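PDB 6D1P: glycosyl hydrolases family 2, sugar binding domain protein from Bacteroides uniformis str. 3978 T3 ii, which is a beta-glucuronidase of glycoside hydrolase family 2 and probably cleaves O-glycosidic bonds to release glucuronic acid from glucuronides. Local coordinates for residues A[608-611]-A[612-616]; A[550-553]-A[554-558]; A[599-602]-A[603-607]. All blocks are in the same frame, centred on the assembly; numbering follows the deposited sequence.

Contact 1. Residues A[608-611]-A[612-616]; sequences ESYY and VFQSY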
loop_
_atom_site.group_PDB
_atom_site.type_symbol
_atom_site.label_atom_id
_atom_site.label_comp_id
_atom_site.label_asym_id
_atom_site.label_seq_id
_atom_site.Cartn_x
_atom_site.Cartn_y
_atom_site.Cartn_z
ATOM N N GLU A 608 1.832 34.343 -9.831
ATOM C CA GLU A 608 1.963 35.785 -10.003
ATOM C C GLU A 608 1.732 36.553 -8.707
ATOM O O GLU A 608 2.111 37.729 -8.619
ATOM C CB GLU A 608 1.022 36.252 -11.115
ATOM C CG GLU A 608 1.211 35.404 -12.389
ATOM C CD GLU A 608 0.988 36.170 -13.682
ATOM O OE1 GLU A 608 1.487 37.330 -13.821
ATOM O OE2 GLU A 608 0.299 35.613 -14.557
ATOM N N SER A 609 1.179 35.908 -7.685
ATOM C CA SER A 609 1.094 36.541 -6.379
ATOM C C SER A 609 2.452 36.681 -5.716
ATOM O O SER A 609 2.603 37.528 -4.833
ATOM C CB SER A 609 0.179 35.737 -5.476
ATOM O OG SER A 609 0.548 34.365 -5.528
ATOM N N TYR A 610 3.437 35.851 -6.091
ATOM C CA TYR A 610 4.781 36.009 -5.538
ATOM C C TYR A 610 5.328 37.419 -5.795
ATOM O O TYR A 610 6.082 37.948 -4.973
ATOM C CB TYR A 610 5.715 34.944 -6.129
ATOM C CG TYR A 610 7.191 35.077 -5.745
ATOM C CD1 TYR A 610 8.070 35.858 -6.511
ATOM C CD2 TYR A 610 7.713 34.405 -4.637
ATOM C CE1 TYR A 610 9.432 35.972 -6.169
ATOM C CE2 TYR A 610 9.068 34.523 -4.283
ATOM C CZ TYR A 610 9.921 35.314 -5.058
ATOM O OH TYR A 610 11.257 35.424 -4.716
ATOM N N TYR A 611 4.942 38.041 -6.918
ATOM C CA TYR A 611 5.433 39.366 -7.297
ATOM C C TYR A 611 4.661 40.475 -6.604
ATOM O O TYR A 611 5.204 41.568 -6.398
ATOM C CB TYR A 611 5.357 39.530 -8.820
ATOM C CG TYR A 611 6.118 38.409 -9.497
ATOM C CD1 TYR A 611 7.507 38.425 -9.517
ATOM C CD2 TYR A 611 5.463 37.304 -10.046
ATOM C CE1 TYR A 611 8.225 37.407 -10.082
ATOM C CE2 TYR A 611 6.195 36.256 -10.627
ATOM C CZ TYR A 611 7.576 36.325 -10.628
ATOM O OH TYR A 611 8.361 35.351 -11.166
ATOM N N VAL A 612 3.401 40.224 -6.244
ATOM C CA VAL A 612 2.687 41.182 -5.413
ATOM C C VAL A 612 3.448 41.405 -4.119
ATOM O O VAL A 612 3.747 42.547 -3.750
ATOM C CB VAL A 612 1.252 40.711 -5.155
ATOM C CG1 VAL A 612 0.573 41.662 -4.208
ATOM C CG2 VAL A 612 0.501 40.609 -6.477
ATOM N N PHE A 613 3.823 40.314 -3.440
ATOM C CA PHE A 613 4.627 40.446 -2.223
ATOM C C PHE A 613 5.974 41.082 -2.523
ATOM O O PHE A 613 6.445 41.943 -1.766
ATOM C CB PHE A 613 4.837 39.086 -1.541
ATOM C CG PHE A 613 3.659 38.636 -0.702
ATOM C CD1 PHE A 613 3.461 39.148 0.573
ATOM C CD2 PHE A 613 2.741 37.726 -1.199
ATOM C CE1 PHE A 613 2.382 38.775 1.330
ATOM C CE2 PHE A 613 1.648 37.325 -0.430
ATOM C CZ PHE A 613 1.468 37.853 0.833
ATOM N N GLN A 614 6.621 40.658 -3.611
ATOM C CA GLN A 614 7.963 41.148 -3.891
ATOM C C GLN A 614 7.938 42.649 -4.141
ATOM O O GLN A 614 8.793 43.386 -3.635
ATOM C CB GLN A 614 8.564 40.412 -5.084
ATOM C CG GLN A 614 10.064 40.649 -5.296
ATOM C CD GLN A 614 10.635 39.774 -6.415
ATOM O OE1 GLN A 614 10.126 39.775 -7.542
ATOM N NE2 GLN A 614 11.683 39.010 -6.095
ATOM N N SER A 615 6.926 43.122 -4.868
ATOM C CA SER A 615 6.835 44.535 -5.184
ATOM C C SER A 615 6.657 45.388 -3.933
ATOM O O SER A 615 7.022 46.566 -3.952
ATOM C CB SER A 615 5.684 44.779 -6.152
ATOM O OG SER A 615 4.449 44.557 -5.518
ATOM N N TYR A 616 6.121 44.817 -2.850
ATOM C CA TYR A 616 5.919 45.550 -1.603
ATOM C C TYR A 616 7.076 45.394 -0.631
ATOM O O TYR A 616 7.333 46.295 0.169
ATOM C CB TYR A 616 4.643 45.072 -0.907
ATOM C CG TYR A 616 3.355 45.774 -1.280
ATOM C CD1 TYR A 616 2.946 46.914 -0.600
ATOM C CD2 TYR A 616 2.523 45.272 -2.275
ATOM C CE1 TYR A 616 1.755 47.556 -0.916
ATOM C CE2 TYR A 616 1.325 45.907 -2.599
ATOM C CZ TYR A 616 0.948 47.052 -1.908
ATOM O OH TYR A 616 -0.239 47.700 -2.196
#

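Contact 2. Residues A[550-553]-A[554-558]; sequences ESYI and IRLFD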
loop_
_atom_site.group_PDB
_atom_site.type_symbol
_atom_site.label_atom_id
_atom_site.label_comp_id
_atom_site.label_asym_id
_atom_site.label_seq_id
_atom_site.Cartn_x
_atom_site.Cartn_y
_atom_site.Cartn_z
ATOM N N GLU A 550 -6.176 33.251 -9.359
ATOM C CA GLU A 550 -5.095 34.144 -8.967
ATOM C C GLU A 550 -5.562 35.587 -8.939
ATOM O O GLU A 550 -5.056 36.383 -8.141
ATOM C CB GLU A 550 -3.900 33.987 -9.907
ATOM C CG GLU A 550 -3.241 32.594 -9.811
ATOM C CD GLU A 550 -1.819 32.554 -10.371
ATOM O OE1 GLU A 550 -0.916 33.266 -9.851
ATOM O OE2 GLU A 550 -1.612 31.791 -11.350
ATOM N N SER A 551 -6.535 35.929 -9.788
ATOM C CA SER A 551 -7.025 37.299 -9.861
ATOM C C SER A 551 -7.564 37.754 -8.520
ATOM O O SER A 551 -7.302 38.886 -8.080
ATOM C CB SER A 551 -8.107 37.405 -10.927
ATOM O OG SER A 551 -7.584 37.031 -12.186
ATOM N N TYR A 552 -8.311 36.874 -7.847
ATOM C CA TYR A 552 -8.848 37.245 -6.557
ATOM C C TYR A 552 -7.733 37.383 -5.533
ATOM O O TYR A 552 -7.629 38.408 -4.844
ATOM C CB TYR A 552 -9.897 36.242 -6.090
ATOM C CG TYR A 552 -10.343 36.583 -4.701
ATOM C CD1 TYR A 552 -11.182 37.678 -4.463
ATOM C CD2 TYR A 552 -9.875 35.864 -3.608
ATOM C CE1 TYR A 552 -11.573 38.017 -3.159
ATOM C CE2 TYR A 552 -10.258 36.198 -2.309
ATOM C CZ TYR A 552 -11.111 37.269 -2.092
ATOM O OH TYR A 552 -11.474 37.585 -0.802
ATOM N N ILE A 553 -6.861 36.380 -5.439
ATOM C CA ILE A 553 -5.925 36.391 -4.322
ATOM C C ILE A 553 -4.918 37.523 -4.463
ATOM O O ILE A 553 -4.391 38.017 -3.462
ATOM C CB ILE A 553 -5.228 35.029 -4.167
ATOM C CG1 ILE A 553 -4.866 34.809 -2.692
ATOM C CG2 ILE A 553 -3.980 34.939 -5.038
ATOM C CD1 ILE A 553 -6.072 34.622 -1.790
ATOM N N ILE A 554 -4.632 37.950 -5.693
ATOM C CA ILE A 554 -3.679 39.036 -5.901
ATOM C C ILE A 554 -4.207 40.327 -5.279
ATOM O O ILE A 554 -3.490 41.039 -4.565
ATOM C CB ILE A 554 -3.398 39.176 -7.409
ATOM C CG1 ILE A 554 -2.297 38.182 -7.806
ATOM C CG2 ILE A 554 -3.059 40.612 -7.794
ATOM C CD1 ILE A 554 -2.307 37.819 -9.253
ATOM N N ARG A 555 -5.489 40.608 -5.503
ATOM C CA ARG A 555 -6.144 41.736 -4.870
ATOM C C ARG A 555 -6.160 41.595 -3.355
ATOM O O ARG A 555 -5.985 42.586 -2.634
ATOM C CB ARG A 555 -7.561 41.862 -5.414
ATOM C CG ARG A 555 -7.611 42.346 -6.861
ATOM C CD ARG A 555 -9.000 42.184 -7.425
ATOM N NE ARG A 555 -9.175 42.919 -8.669
ATOM C CZ ARG A 555 -8.645 42.559 -9.836
ATOM N NH1 ARG A 555 -7.886 41.468 -9.926
ATOM N NH2 ARG A 555 -8.873 43.289 -10.918
ATOM N N LEU A 556 -6.376 40.373 -2.850
ATOM C CA LEU A 556 -6.426 40.178 -1.401
ATOM C C LEU A 556 -5.067 40.431 -0.778
ATOM O O LEU A 556 -4.973 41.090 0.267
ATOM C CB LEU A 556 -6.922 38.768 -1.051
ATOM C CG LEU A 556 -7.100 38.364 0.433
ATOM C CD1 LEU A 556 -8.096 37.205 0.555
ATOM C CD2 LEU A 556 -5.782 37.970 1.120
ATOM N N PHE A 557 -4.001 39.909 -1.399
ATOM C CA PHE A 557 -2.658 40.174 -0.895
ATOM C C PHE A 557 -2.338 41.663 -0.987
ATOM O O PHE A 557 -1.793 42.258 -0.049
ATOM C CB PHE A 557 -1.619 39.378 -1.688
ATOM C CG PHE A 557 -1.662 37.885 -1.472
ATOM C CD1 PHE A 557 -1.789 37.347 -0.204
ATOM C CD2 PHE A 557 -1.534 37.020 -2.561
ATOM C CE1 PHE A 557 -1.805 35.960 -0.009
ATOM C CE2 PHE A 557 -1.545 35.647 -2.395
ATOM C CZ PHE A 557 -1.685 35.104 -1.117
ATOM N N ASP A 558 -2.658 42.269 -2.133
ATOM C CA ASP A 558 -2.421 43.690 -2.371
ATOM C C ASP A 558 -3.041 44.531 -1.258
ATOM O O ASP A 558 -2.349 45.279 -0.561
ATOM C CB ASP A 558 -3.006 44.055 -3.745
ATOM C CG ASP A 558 -2.575 45.426 -4.241
ATOM O OD1 ASP A 558 -2.860 45.719 -5.414
ATOM O OD2 ASP A 558 -1.958 46.207 -3.491
HETATM O O HOH W 1 -7.983 40.217 -12.503
#

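Contact 3. Residues A[599-602]-A[603-607]; sequences VVQR and DGTPK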
loop_
_atom_site.group_PDB
_atom_site.type_symbol
_atom_site.label_atom_id
_atom_site.label_comp_id
_atom_site.label_asym_id
_atom_site.label_seq_id
_atom_site.Cartn_x
_atom_site.Cartn_y
_atom_site.Cartn_z
ATOM N N VAL A 599 2.278 31.184 -2.669
ATOM C CA VAL A 599 2.492 32.092 -3.790
ATOM C C VAL A 599 3.407 31.479 -4.836
ATOM O O VAL A 599 3.712 32.128 -5.851
ATOM C CB VAL A 599 3.009 33.480 -3.340
ATOM C CG1 VAL A 599 1.878 34.263 -2.703
ATOM C CG2 VAL A 599 4.181 33.362 -2.364
ATOM N N VAL A 600 3.845 30.237 -4.626
ATOM C CA VAL A 600 4.580 29.468 -5.620
ATOM C C VAL A 600 4.051 28.045 -5.567
ATOM O O VAL A 600 3.566 27.580 -4.526
ATOM C CB VAL A 600 6.118 29.465 -5.401
ATOM C CG1 VAL A 600 6.681 30.885 -5.213
ATOM C CG2 VAL A 600 6.492 28.588 -4.233
ATOM N N GLN A 601 4.164 27.351 -6.701
ATOM C CA GLN A 601 3.677 25.984 -6.835
ATOM C C GLN A 601 4.529 25.039 -6.000
ATOM O O GLN A 601 5.600 25.399 -5.499
ATOM C CB GLN A 601 3.702 25.546 -8.299
ATOM C CG GLN A 601 2.656 26.205 -9.149
ATOM C CD GLN A 601 2.613 25.629 -10.536
ATOM O OE1 GLN A 601 2.605 24.393 -10.717
ATOM N NE2 GLN A 601 2.598 26.508 -11.539
ATOM N N ARG A 602 4.067 23.795 -5.897
ATOM C CA ARG A 602 4.736 22.838 -5.026
ATOM C C ARG A 602 6.147 22.502 -5.501
ATOM O O ARG A 602 6.964 22.051 -4.689
ATOM C CB ARG A 602 3.886 21.577 -4.905
ATOM C CG ARG A 602 4.324 20.630 -3.810
ATOM C CD ARG A 602 3.232 19.629 -3.491
ATOM N NE ARG A 602 3.656 18.758 -2.419
ATOM C CZ ARG A 602 3.941 17.469 -2.566
ATOM N NH1 ARG A 602 3.823 16.867 -3.749
ATOM N NH2 ARG A 602 4.332 16.776 -1.513
ATOM N N ASP A 603 6.470 22.749 -6.780
ATOM C CA ASP A 603 7.838 22.571 -7.259
ATOM C C ASP A 603 8.655 23.857 -7.197
ATOM O O ASP A 603 9.791 23.882 -7.685
ATOM C CB ASP A 603 7.845 22.000 -8.693
ATOM C CG ASP A 603 7.273 22.973 -9.742
ATOM O OD1 ASP A 603 6.865 24.090 -9.376
ATOM O OD2 ASP A 603 7.231 22.611 -10.951
ATOM N N GLY A 604 8.102 24.925 -6.620
ATOM C CA GLY A 604 8.790 26.194 -6.560
ATOM C C GLY A 604 8.517 27.122 -7.719
ATOM O O GLY A 604 9.058 28.229 -7.738
ATOM N N THR A 605 7.711 26.718 -8.682
ATOM C CA THR A 605 7.368 27.614 -9.775
ATOM C C THR A 605 6.545 28.765 -9.217
ATOM O O THR A 605 5.495 28.522 -8.610
ATOM C CB THR A 605 6.586 26.891 -10.872
ATOM O OG1 THR A 605 7.287 25.697 -11.277
ATOM C CG2 THR A 605 6.398 27.816 -12.068
ATOM N N PRO A 606 6.970 30.017 -9.397
ATOM C CA PRO A 606 6.221 31.145 -8.821
ATOM C C PRO A 606 4.860 31.361 -9.467
ATOM O O PRO A 606 4.718 31.330 -10.690
ATOM C CB PRO A 606 7.143 32.346 -9.072
ATOM C CG PRO A 606 8.525 31.742 -9.194
ATOM C CD PRO A 606 8.341 30.383 -9.791
ATOM N N LYS A 607 3.851 31.571 -8.620
ATOM C CA LYS A 607 2.605 32.175 -9.062
ATOM C C LYS A 607 2.806 33.681 -9.218
ATOM O O LYS A 607 3.805 34.245 -8.774
ATOM C CB LYS A 607 1.473 31.913 -8.060
ATOM C CG LYS A 607 1.287 30.456 -7.632
ATOM C CD LYS A 607 0.082 30.319 -6.713
ATOM C CE LYS A 607 -0.025 28.907 -6.128
ATOM N NZ LYS A 607 -1.055 28.745 -5.038
HETATM O O HOH W 2 2.590 29.311 -11.221
#

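Contact 1. Residues A[608-611]-A[612-616]
With chi1 at -169° and an extended chain beyond CG, Q614 lays its amide beside Y610 and Y611, four and three residues earlier, while Y611 turns its CG anti to its own carbonyl carbon, so that the side chains of Y611 and Q614 lie side by side, pointing the same way. The two ends of the amide meet different tyrosines. OE1 of Q614 sits at the edge of the Y611 ring, close to its plane and 3.5 Å from CD1, with the amide turned 55° from the ring. NE2 of Q614 comes 3.8 Å from CE1 of Y610, obliquely, with planes 72° apart. That nitrogen is satisfied by E355 O, and Y610 OH by Q352 O, which ties Q614 NE2 and Y610 OH to helix 343-356.

Backbone bonds carry the spacing: Q614 N reaches Y610 O at 3.1 Å and S615 N reaches Y611 O at 2.8 Å, whereas F613 N to S609 O, at 3.3 Å, is weak. S615 OG turns back onto its own helix and donates to V612 O at 2.8 Å. F613 CD2 lies 3.6 Å from S609 O, which sits near the ring plane, and the same ring stacks on F575. Such i to i+3 and i+4 spacing belongs to an alpha helix, here the last one of the TIM barrel domain, packed against helices 343-356 and 550-564.

Contact 2. Residues A[550-553]-A[554-558]
Polar contacts come first: R555, extended from CG to NE, reaches back along the helix, and its NH1 donates to S551 O at 3.2 Å. The acceptor lies in the guanidinium plane, only 10° out of it, but the nitrogen stands above the carbonyl plane of S551, 44° out, so the bond does not use a carbonyl lone pair. NH1 also donates to a water at 2.9 Å from it, and the same water makes a weak bond with S551 OG. The other end of the guanidinium, NH2, forms a salt bridge with E642, and S551 OG bonds to Y626 OH; the guanidinium and the hydroxyl thus each have more than one partner.

Main-chain bonds form the second group. I554 N to E550 O spans 2.9 Å, L556 N to Y552 O 3.1 Å, and F557 N to I553 O, the straightest of them at 169°, 2.8 Å.

The apolar group centres on I553. Its CG1, anti to the backbone N, lies over one face of the F557 ring, 3.4 Å from CE2, while CD1 extends to CD1 of L556. That same L556 methyl is approached obliquely by the Y552 ring, at 3.7 Å from CE2; Y552 OH itself bonds to G485 O.

I554 and F557 touch V612 of helix 609-617, and I554 and R555 also meet strand 641-647. Every touching residue is buried, as befits a TIM-barrel helix wedged between a neighbouring barrel helix and the beta structure that follows.

Contact 3. Residues A[599-602]-A[603-607]
Q601 lies alongside T605, both side chains pointing the same way, and can be followed outward atom by atom. CB rests 3.5 Å from T605 O and 3.6 Å from D603 OD1. CG still lies near T605 O, and CD passes T605 CB. At the tip the amide splits its duties: OE1 accepts from A769 N, while NE2, 4.1 Å from T605 CG2, donates to a water at 2.8 Å that in turn donates to P606 O. The chain, extended beyond CG, keeps the amide alongside the threonine and lets NE2 reach that water.

The backbone beneath this side chain is a short hairpin-like loop, a type I turn from Q601 to G604 with a G1 beta bulge. G604 N closes the turn on Q601 O at 2.8 Å, and Q601 N donates to T605 O at 2.6 Å, nearly straight at 171°. G604 has positive phi (91°), where a CB would be jammed against the preceding carbonyl oxygen. Beyond the bulge V600 and P606 form a single antiparallel bridge, a non-hydrogen-bonded pair, with K607 N bonded to V599 O on its far side.

D603 braces the turn from its own side as an Asx turn: OD1 accepts both T605 N, at 2.8 Å, and T605 OG1, at 2.5 Å, from the same face of the carboxylate. With an alanine here, T605 N and OG1 would probably lose their shared acceptor and the threonine hydroxyl would be left more able to turn. R602 NH2 forms a salt bridge with D333 and K607 NZ, which also bonds to G598 O, forms one with D580, the two aspartates that bind a sodium ion.

Overall arrangement
Along the chain contact 2 comes first, then contact 3, then contact 1, all within the TIM barrel domain. Contact 3 is the loop that leads directly into helix 609-617 of contact 1, and contact 2 lies on helix 550-564 beside it. Centres of contacts 1 and 2 are about 10 Å apart, those of 1 and 3 about 12 Å, and those of 2 and 3 about 16 Å. F557, F613 and V599 meet where the three join, while probable hydrogen bonds, E608 N with E550 OE1 and Y616 OH with D558 OD2, tie the start of 608-616 and Y616 to helix 550-564. The loop thus connects this buried helical pair to the sodium site of D333 and D580.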